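MbDLG-3 protein (Monosiga brevicollis, PDB 6X1N) probably binds the C-terminal tails of partner proteins through this PDZ domain, one piece of a longer Dlg-type scaffold to which protein kinase binding is tentatively assigned. Local coordinates at residues I61-G66 against T90-A95; G37-R42 against P97-L102; T7-K12 against D86-L91. All coordinates share one frame; numbering follows the deposited sequence. Where two conformers were deposited one is given.

Interaction 1: residues I61-G66 against T90-A95; sequences ILSMNG and TLNLTA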
loop_
_atom_site.group_PDB
_atom_site.type_symbol
_atom_site.label_atom_id
_atom_site.label_comp_id
_atom_site.label_asym_id
_atom_site.label_seq_id
_atom_site.Cartn_x
_atom_site.Cartn_y
_atom_site.Cartn_z
ATOM N N ILE A 61 0.163 3.415 -2.021
ATOM C CA ILE A 61 -1.218 3.025 -1.773
ATOM C C ILE A 61 -1.976 4.317 -1.492
ATOM O O ILE A 61 -1.920 4.855 -0.386
ATOM C CB ILE A 61 -1.348 2.049 -0.605
ATOM C CG1 ILE A 61 -0.392 0.859 -0.741
ATOM C CG2 ILE A 61 -2.789 1.571 -0.520
ATOM C CD1 ILE A 61 -0.536 -0.165 0.401
ATOM N N LEU A 62 -2.699 4.815 -2.493
ATOM C CA LEU A 62 -3.435 6.065 -2.319
ATOM C C LEU A 62 -4.664 5.860 -1.443
ATOM O O LEU A 62 -5.027 6.737 -0.646
ATOM C CB LEU A 62 -3.827 6.637 -3.679
ATOM C CG LEU A 62 -2.639 7.034 -4.560
ATOM C CD1 LEU A 62 -3.076 7.272 -6.011
ATOM C CD2 LEU A 62 -1.943 8.267 -4.007
ATOM N N SER A 63 -5.320 4.710 -1.571
ATOM C CA SER A 63 -6.458 4.401 -0.723
ATOM C C SER A 63 -6.564 2.893 -0.581
ATOM O O SER A 63 -6.071 2.133 -1.422
ATOM C CB SER A 63 -7.752 4.984 -1.302
ATOM O OG SER A 63 -8.013 4.438 -2.577
ATOM N N MET A 64 -7.211 2.471 0.501
ATOM C CA MET A 64 -7.456 1.064 0.763
ATOM C C MET A 64 -8.824 0.943 1.407
ATOM O O MET A 64 -9.096 1.605 2.412
ATOM C CB MET A 64 -6.402 0.500 1.716
ATOM C CG MET A 64 -6.605 -0.965 2.046
ATOM S SD MET A 64 -5.465 -1.605 3.286
ATOM C CE MET A 64 -3.882 -1.356 2.473
ATOM N N ASN A 65 -9.683 0.111 0.826
ATOM C CA ASN A 65 -11.013 -0.136 1.379
ATOM C C ASN A 65 -11.761 1.168 1.639
ATOM O O ASN A 65 -12.389 1.356 2.681
ATOM C CB ASN A 65 -10.950 -1.028 2.619
ATOM C CG ASN A 65 -10.601 -2.457 2.275
ATOM O OD1 ASN A 65 -10.616 -2.831 1.104
ATOM N ND2 ASN A 65 -10.296 -3.262 3.276
ATOM N N GLY A 66 -11.676 2.085 0.679
ATOM C CA GLY A 66 -12.365 3.356 0.770
ATOM C C GLY A 66 -11.714 4.398 1.654
ATOM O O GLY A 66 -12.248 5.511 1.756
ATOM N N THR A 90 -9.493 -3.654 -1.324
ATOM C CA THR A 90 -9.457 -2.894 -2.564
ATOM C C THR A 90 -8.409 -1.804 -2.403
ATOM O O THR A 90 -8.342 -1.155 -1.355
ATOM C CB THR A 90 -10.825 -2.309 -2.906
ATOM O OG1 THR A 90 -11.768 -3.381 -3.063
ATOM C CG2 THR A 90 -10.748 -1.540 -4.212
ATOM N N LEU A 91 -7.575 -1.633 -3.427
ATOM C CA LEU A 91 -6.447 -0.713 -3.398
ATOM C C LEU A 91 -6.494 0.190 -4.618
ATOM O O LEU A 91 -6.819 -0.264 -5.718
ATOM C CB LEU A 91 -5.131 -1.485 -3.489
ATOM C CG LEU A 91 -4.829 -2.492 -2.389
ATOM C CD1 LEU A 91 -3.678 -3.379 -2.834
ATOM C CD2 LEU A 91 -4.479 -1.783 -1.106
ATOM N N ASN A 92 -6.149 1.459 -4.427
ATOM C CA ASN A 92 -5.770 2.352 -5.512
ATOM C C ASN A 92 -4.271 2.552 -5.396
ATOM O O ASN A 92 -3.793 3.055 -4.370
ATOM C CB ASN A 92 -6.466 3.705 -5.392
ATOM C CG ASN A 92 -7.834 3.715 -6.010
ATOM O OD1 ASN A 92 -8.639 2.814 -5.783
ATOM N ND2 ASN A 92 -8.112 4.741 -6.807
ATOM N N LEU A 93 -3.540 2.139 -6.426
ATOM C CA LEU A 93 -2.086 2.084 -6.416
ATOM C C LEU A 93 -1.528 2.867 -7.591
ATOM O O LEU A 93 -2.119 2.901 -8.676
ATOM C CB LEU A 93 -1.617 0.635 -6.625
ATOM C CG LEU A 93 -2.076 -0.383 -5.588
ATOM C CD1 LEU A 93 -1.716 -1.791 -6.031
ATOM C CD2 LEU A 93 -1.459 -0.096 -4.239
ATOM N N THR A 94 -0.356 3.454 -7.400
ATOM C CA THR A 94 0.401 3.978 -8.530
ATOM C C THR A 94 1.881 3.957 -8.178
ATOM O O THR A 94 2.249 4.193 -7.025
ATOM C CB THR A 94 -0.085 5.385 -8.919
ATOM O OG1 THR A 94 0.393 5.728 -10.230
ATOM C CG2 THR A 94 0.363 6.429 -7.896
ATOM N N ALA A 95 2.722 3.617 -9.148
ATOM C CA ALA A 95 4.152 3.596 -8.881
ATOM C C ALA A 95 4.618 5.006 -8.564
ATOM O O ALA A 95 4.271 5.960 -9.264
ATOM C CB ALA A 95 4.906 3.052 -10.098
HETATM O O HOH W 1 -9.503 1.802 -2.375
#

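Interaction 2: residues G37-R42 against P97-L102; sequences GIFISR and PGMYDL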
loop_
_atom_site.group_PDB
_atom_site.type_symbol
_atom_site.label_atom_id
_atom_site.label_comp_id
_atom_site.label_asym_id
_atom_site.label_seq_id
_atom_site.Cartn_x
_atom_site.Cartn_y
_atom_site.Cartn_z
ATOM N N GLY A 37 3.018 9.282 2.931
ATOM C CA GLY A 37 2.284 8.326 2.126
ATOM C C GLY A 37 2.624 6.893 2.502
ATOM O O GLY A 37 3.650 6.596 3.117
ATOM N N ILE A 38 1.723 5.998 2.140
ATOM C CA ILE A 38 1.866 4.569 2.401
ATOM C C ILE A 38 2.353 3.902 1.126
ATOM O O ILE A 38 1.855 4.204 0.035
ATOM C CB ILE A 38 0.512 3.980 2.830
ATOM C CG1 ILE A 38 0.006 4.663 4.107
ATOM C CG2 ILE A 38 0.619 2.461 3.003
ATOM C CD1 ILE A 38 0.983 4.580 5.263
ATOM N N PHE A 39 3.318 2.988 1.253
ATOM C CA PHE A 39 3.949 2.342 0.108
ATOM C C PHE A 39 4.010 0.834 0.271
ATOM O O PHE A 39 4.116 0.323 1.386
ATOM C CB PHE A 39 5.360 2.889 -0.093
ATOM C CG PHE A 39 5.356 4.237 -0.707
ATOM C CD1 PHE A 39 5.031 5.346 0.043
ATOM C CD2 PHE A 39 5.608 4.392 -2.052
ATOM C CE1 PHE A 39 4.973 6.588 -0.546
ATOM C CE2 PHE A 39 5.564 5.633 -2.634
ATOM C CZ PHE A 39 5.238 6.721 -1.894
ATOM N N ILE A 40 3.953 0.127 -0.853
ATOM C CA ILE A 40 4.251 -1.300 -0.867
ATOM C C ILE A 40 5.759 -1.457 -0.762
ATOM O O ILE A 40 6.502 -0.938 -1.604
ATOM C CB ILE A 40 3.730 -1.950 -2.151
ATOM C CG1 ILE A 40 2.237 -1.675 -2.341
ATOM C CG2 ILE A 40 4.085 -3.435 -2.158
ATOM C CD1 ILE A 40 1.330 -2.522 -1.566
ATOM N N SER A 41 6.217 -2.161 0.270
ATOM C CA SER A 41 7.643 -2.372 0.483
ATOM C C SER A 41 8.132 -3.767 0.105
ATOM O O SER A 41 9.347 -3.973 0.069
ATOM C CB SER A 41 8.015 -2.072 1.943
ATOM O OG SER A 41 7.213 -2.842 2.822
ATOM N N ARG A 42 7.242 -4.720 -0.174
ATOM C CA ARG A 42 7.706 -6.030 -0.615
ATOM C C ARG A 42 6.520 -6.796 -1.164
ATOM O O ARG A 42 5.426 -6.730 -0.607
ATOM C CB ARG A 42 8.293 -6.813 0.572
ATOM C CG ARG A 42 9.101 -8.034 0.202
ATOM C CD ARG A 42 10.455 -7.680 -0.361
ATOM N NE ARG A 42 11.241 -8.905 -0.495
ATOM C CZ ARG A 42 12.302 -9.221 0.245
ATOM N NH1 ARG A 42 12.760 -8.382 1.164
ATOM N NH2 ARG A 42 12.927 -10.374 0.041
ATOM N N PRO A 97 8.219 6.176 -7.604
ATOM C CA PRO A 97 9.611 5.895 -7.234
ATOM C C PRO A 97 10.295 7.041 -6.527
ATOM O O PRO A 97 11.155 6.794 -5.674
ATOM C CB PRO A 97 10.274 5.566 -8.581
ATOM C CG PRO A 97 9.421 6.246 -9.595
ATOM C CD PRO A 97 8.018 6.158 -9.065
ATOM N N GLY A 98 9.933 8.285 -6.840
ATOM C CA GLY A 98 10.576 9.406 -6.176
ATOM C C GLY A 98 10.312 9.410 -4.684
ATOM O O GLY A 98 11.239 9.479 -3.871
ATOM N N MET A 99 9.038 9.302 -4.299
ATOM C CA MET A 99 8.716 9.306 -2.877
ATOM C C MET A 99 9.217 8.040 -2.199
ATOM O O MET A 99 9.680 8.085 -1.054
ATOM C CB MET A 99 7.212 9.481 -2.666
ATOM C CG MET A 99 6.821 9.590 -1.195
ATOM S SD MET A 99 7.458 11.094 -0.390
ATOM C CE MET A 99 6.220 12.278 -0.888
ATOM N N TYR A 100 9.134 6.903 -2.892
ATOM C CA TYR A 100 9.678 5.671 -2.330
ATOM C C TYR A 100 11.165 5.828 -2.035
ATOM O O TYR A 100 11.644 5.393 -0.982
ATOM C CB TYR A 100 9.405 4.504 -3.278
ATOM C CG TYR A 100 9.624 3.135 -2.661
ATOM C CD1 TYR A 100 8.896 2.724 -1.554
ATOM C CD2 TYR A 100 10.538 2.238 -3.211
ATOM C CE1 TYR A 100 9.084 1.465 -0.989
ATOM C CE2 TYR A 100 10.727 0.971 -2.655
ATOM C CZ TYR A 100 9.996 0.593 -1.550
ATOM O OH TYR A 100 10.183 -0.658 -0.988
ATOM N N ASP A 101 11.905 6.469 -2.946
ATOM C CA ASP A 101 13.326 6.709 -2.711
ATOM C C ASP A 101 13.555 7.680 -1.562
ATOM O O ASP A 101 14.549 7.555 -0.837
ATOM C CB ASP A 101 13.993 7.234 -3.980
ATOM C CG ASP A 101 15.477 7.490 -3.789
ATOM O OD1 ASP A 101 16.247 6.509 -3.775
ATOM O OD2 ASP A 101 15.867 8.668 -3.655
ATOM N N LEU A 102 12.662 8.653 -1.383
ATOM C CA LEU A 102 12.810 9.584 -0.271
ATOM C C LEU A 102 12.705 8.862 1.065
ATOM O O LEU A 102 13.382 9.238 2.030
ATOM C CB LEU A 102 11.782 10.707 -0.380
ATOM C CG LEU A 102 11.944 11.856 0.612
ATOM C CD1 LEU A 102 13.318 12.503 0.456
ATOM C CD2 LEU A 102 10.840 12.886 0.426
#

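Interaction 3: residues T7-K12 against D86-L91; sequences TVTLYK and DGVMTL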
loop_
_atom_site.group_PDB
_atom_site.type_symbol
_atom_site.label_atom_id
_atom_site.label_comp_id
_atom_site.label_asym_id
_atom_site.label_seq_id
_atom_site.Cartn_x
_atom_site.Cartn_y
_atom_site.Cartn_z
ATOM N N THR A 7 -6.436 -0.051 -9.956
ATOM C CA THR A 7 -7.440 -0.366 -8.949
ATOM C C THR A 7 -7.495 -1.883 -8.880
ATOM O O THR A 7 -7.840 -2.542 -9.866
ATOM C CB THR A 7 -8.797 0.231 -9.315
ATOM O OG1 THR A 7 -8.685 1.659 -9.389
ATOM C CG2 THR A 7 -9.809 -0.116 -8.247
ATOM N N VAL A 8 -7.117 -2.435 -7.737
ATOM C CA VAL A 8 -6.906 -3.867 -7.579
ATOM C C VAL A 8 -7.720 -4.335 -6.387
ATOM O O VAL A 8 -7.701 -3.695 -5.331
ATOM C CB VAL A 8 -5.413 -4.171 -7.347
ATOM C CG1 VAL A 8 -5.193 -5.660 -7.157
ATOM C CG2 VAL A 8 -4.575 -3.641 -8.508
ATOM N N THR A 9 -8.433 -5.440 -6.543
ATOM C CA THR A 9 -9.083 -6.098 -5.420
ATOM C C THR A 9 -8.331 -7.383 -5.131
ATOM O O THR A 9 -8.168 -8.226 -6.019
ATOM C CB THR A 9 -10.550 -6.399 -5.718
ATOM O OG1 THR A 9 -11.253 -5.166 -5.905
ATOM C CG2 THR A 9 -11.175 -7.163 -4.560
ATOM N N LEU A 10 -7.841 -7.516 -3.911
ATOM C CA LEU A 10 -7.160 -8.717 -3.468
ATOM C C LEU A 10 -8.044 -9.456 -2.483
ATOM O O LEU A 10 -8.739 -8.835 -1.671
ATOM C CB LEU A 10 -5.846 -8.377 -2.767
ATOM C CG LEU A 10 -4.803 -7.593 -3.564
ATOM C CD1 LEU A 10 -3.596 -7.336 -2.680
ATOM C CD2 LEU A 10 -4.395 -8.345 -4.815
ATOM N N TYR A 11 -7.997 -10.776 -2.546
ATOM C CA TYR A 11 -8.705 -11.638 -1.617
ATOM C C TYR A 11 -7.674 -12.395 -0.789
ATOM O O TYR A 11 -6.709 -12.934 -1.340
ATOM C CB TYR A 11 -9.615 -12.594 -2.390
ATOM C CG TYR A 11 -10.154 -13.726 -1.567
ATOM C CD1 TYR A 11 -10.920 -13.487 -0.438
ATOM C CD2 TYR A 11 -9.903 -15.040 -1.926
ATOM C CE1 TYR A 11 -11.414 -14.534 0.322
ATOM C CE2 TYR A 11 -10.396 -16.089 -1.183
ATOM C CZ TYR A 11 -11.149 -15.829 -0.060
ATOM O OH TYR A 11 -11.642 -16.873 0.689
ATOM N N LYS A 12 -7.875 -12.426 0.532
ATOM C CA LYS A 12 -6.851 -12.943 1.434
ATOM C C LYS A 12 -6.477 -14.382 1.098
ATOM O O LYS A 12 -5.300 -14.754 1.152
ATOM C CB LYS A 12 -7.339 -12.815 2.874
ATOM C CG LYS A 12 -6.384 -13.358 3.907
ATOM C CD LYS A 12 -6.932 -13.149 5.309
ATOM C CE LYS A 12 -5.895 -13.510 6.353
ATOM N NZ LYS A 12 -6.408 -13.315 7.738
ATOM N N ASP A 86 -13.474 -9.631 6.363
ATOM C CA ASP A 86 -14.076 -10.391 5.276
ATOM C C ASP A 86 -13.072 -10.860 4.228
ATOM O O ASP A 86 -13.480 -11.434 3.211
ATOM C CB ASP A 86 -15.213 -9.602 4.615
ATOM C CG ASP A 86 -14.753 -8.288 4.012
ATOM O OD1 ASP A 86 -13.532 -8.020 3.981
ATOM O OD2 ASP A 86 -15.621 -7.522 3.547
ATOM N N GLY A 87 -11.778 -10.630 4.444
ATOM C CA GLY A 87 -10.768 -11.091 3.509
ATOM C C GLY A 87 -10.668 -10.326 2.207
ATOM O O GLY A 87 -10.001 -10.804 1.286
ATOM N N VAL A 88 -11.300 -9.162 2.085
ATOM C CA VAL A 88 -11.313 -8.403 0.841
ATOM C C VAL A 88 -10.564 -7.094 1.048
ATOM O O VAL A 88 -10.770 -6.402 2.055
ATOM C CB VAL A 88 -12.744 -8.156 0.337
ATOM C CG1 VAL A 88 -12.716 -7.371 -0.953
ATOM C CG2 VAL A 88 -13.460 -9.484 0.135
ATOM N N MET A 89 -9.689 -6.760 0.106
ATOM C CA MET A 89 -8.937 -5.515 0.144
ATOM C C MET A 89 -8.983 -4.877 -1.236
ATOM O O MET A 89 -8.548 -5.491 -2.216
ATOM C CB MET A 89 -7.489 -5.790 0.545
ATOM C CG MET A 89 -6.647 -4.539 0.629
ATOM S SD MET A 89 -4.886 -4.873 0.803
ATOM C CE MET A 89 -4.837 -5.661 2.413
ATOM N N THR A 90 -9.493 -3.654 -1.324
ATOM C CA THR A 90 -9.457 -2.894 -2.564
ATOM C C THR A 90 -8.409 -1.804 -2.403
ATOM O O THR A 90 -8.342 -1.155 -1.355
ATOM C CB THR A 90 -10.825 -2.309 -2.906
ATOM O OG1 THR A 90 -11.768 -3.381 -3.063
ATOM C CG2 THR A 90 -10.748 -1.540 -4.212
ATOM N N LEU A 91 -7.575 -1.633 -3.427
ATOM C CA LEU A 91 -6.447 -0.713 -3.398
ATOM C C LEU A 91 -6.494 0.190 -4.618
ATOM O O LEU A 91 -6.819 -0.264 -5.718
ATOM C CB LEU A 91 -5.131 -1.485 -3.489
ATOM C CG LEU A 91 -4.829 -2.492 -2.389
ATOM C CD1 LEU A 91 -3.678 -3.379 -2.834
ATOM C CD2 LEU A 91 -4.479 -1.783 -1.106
#

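Interaction 1: residues I61-G66 against T90-A95
Leu91 meets both Met64 and Ile61 with a single methyl: its CD2 lies 3.7 Å from CE of Met64 and 3.8 Å from CG2 of Ile61. The side chains of Met64 and Leu91 run alongside one another in the same direction, and the bend at chi3 of the methionine (-61°) turns CE onto that methyl. Ile61 crosses Leu91 obliquely but lies parallel to Leu93, with CG1 of Ile61 3.8 Å from CD2 of Leu93. All four side chains share the face of the PDZ sheet that forms the domain core, where Leu80 and Val81 of helix 74-82 also touch Met64. Residues 61-64 and 90-95 run antiparallel (175°), yet their register slips by one, because Leu62 and Ser63 both face Asn92, a classic beta bulge. Leu62 N donates to Asn92 O at 2.8 Å, and Asn92 N donates to Ser63 O at 3.1 Å. Leu62 consequently points toward the other strand, its CD1 meeting Thr94 CG2. On the reverse face Ser63 OG rests 3.3 Å from Asn92 CB and hydrogen-bonds a water that also reaches Thr90 O weakly. Beyond the strand end Asn65 binds Thr90 twice: its backbone N donates to Thr90 O, while its side-chain OD1 accepts Thr90 N at 2.8 Å, that donor tilted 23° from the amide plane.

Interaction 2: residues G37-R42 against P97-L102
Tyr100 OH lies 3.4 Å from Ser41 CA on strand 38-42 and is hydrogen-bonded to Glu57 OE2, a partner outside both segments, so the phenol is held at its polar end while the rest of its ring lies against the strand. Tyr100 CE1 approaches Ile40 O to 3.6 Å, a contact oblique to the ring. Further back, Tyr100 CD1 comes to 3.7 Å from Phe39 CD2. The Phe39 and Tyr100 rings are inclined by only 30°, but their centroids are 5.8 Å apart; the two side chains run in opposite senses and the near-parallel rings are so far offset that little of one covers the other. Tyr100 CA sits over one face of the Phe39 ring. Met99 arrives at about a right angle, its CG 3.4 Å from Phe39 CZ; CG stands anti to the backbone N (chi1 -176°), and the bends after it lead the thioether away. Gly37 O lies in the plane of the Phe39 ring at its edge. An alanine in place of Phe39 would probably open a gap beneath Met99 CG and the backbone of Tyr100, leaving the helix with little apolar grip on the strand beyond the tyrosine. The helix axis crosses that of the strand at -79°, with 9.7 Å between them. A short C-terminal helix laid across the sheet after its last strand is an extension of the canonical PDZ fold, as in the third PDZ domain of PSD-95.

Interaction 3: residues T7-K12 against D86-L91
Leu10 (chi1 -59°) and Leu91 (chi1 -60°) both hold CG beside their own backbone N, and with chi2 near 180° in each the two CD1 methyls meet slantwise, Leu10 CD1 lying 4.0 Å from Leu91 CD1. Met89 instead has CG anti to the backbone N, and its thioether turns off from residues 7-12. Val8, Leu10, Met89 and Leu91 share this face. Phe17 and Phe19 touch both Leu10 and Met89; they belong to the Gly-Phe-Gly-Phe sequence that, by comparison with other PDZ domains, is probably the carboxylate-binding loop and the start of the peptide-binding strand. Ala48 and Ser52 of helix 48-52 also pack on Leu10. The other face is built differently: Thr9 OG1 and Thr90 OG1 are 3.4 Å apart in a weak hydrogen bond whose direction is open, and Thr9 CG2 touches Val88 CG1 at 3.9 Å.

The backbones form two hydrogen-bonded pairs. In one, Leu10 N donates to Met89 O at 2.7 Å and Met89 N returns a bond to Leu10 O; in the other, Val8 and Leu91 exchange bonds likewise, Leu91 N reaching Val8 O at 2.8 Å. Met89 O also receives Thr9 CA at 3.3 Å, a CA-H...O contact. Lys12 N extends the ladder by donating to Gly87 O at 2.8 Å. Gly87 has a positive phi, which favours glycine, and lies within an Asx turn in which Asp86 OD1 takes Val88 N from above the carboxylate plane. Register here therefore rests on main-chain bonds, while side chains add an apolar inner face and, outside, a methyl contact and one weak threonine-threonine bond.

How the interactions relate
Interactions 1 and 3 share Thr90 and Leu91, so strand 88-95 is paired along both edges; their centres are 10 Å apart. Met64 CG and Met89 CG, 3.8 Å apart, join their apolar faces. Interaction 2 connects to interaction 1 through the sheet, where Ile61 N lies 2.8 Å from Ile38 O, a probable hydrogen bond, and through the chain, since helix 97-102 follows strand 88-95. Interactions 2 and 3 do not touch, their centres being about 20 Å apart. In PDZ domains the peptide groove normally lies between the counterparts of strand 19-22, which pairs with strand 38-43, and helix 74-82, which touches Met64. A glycerol, probably from crystallisation, lies about 5 Å from the Met89 side chain.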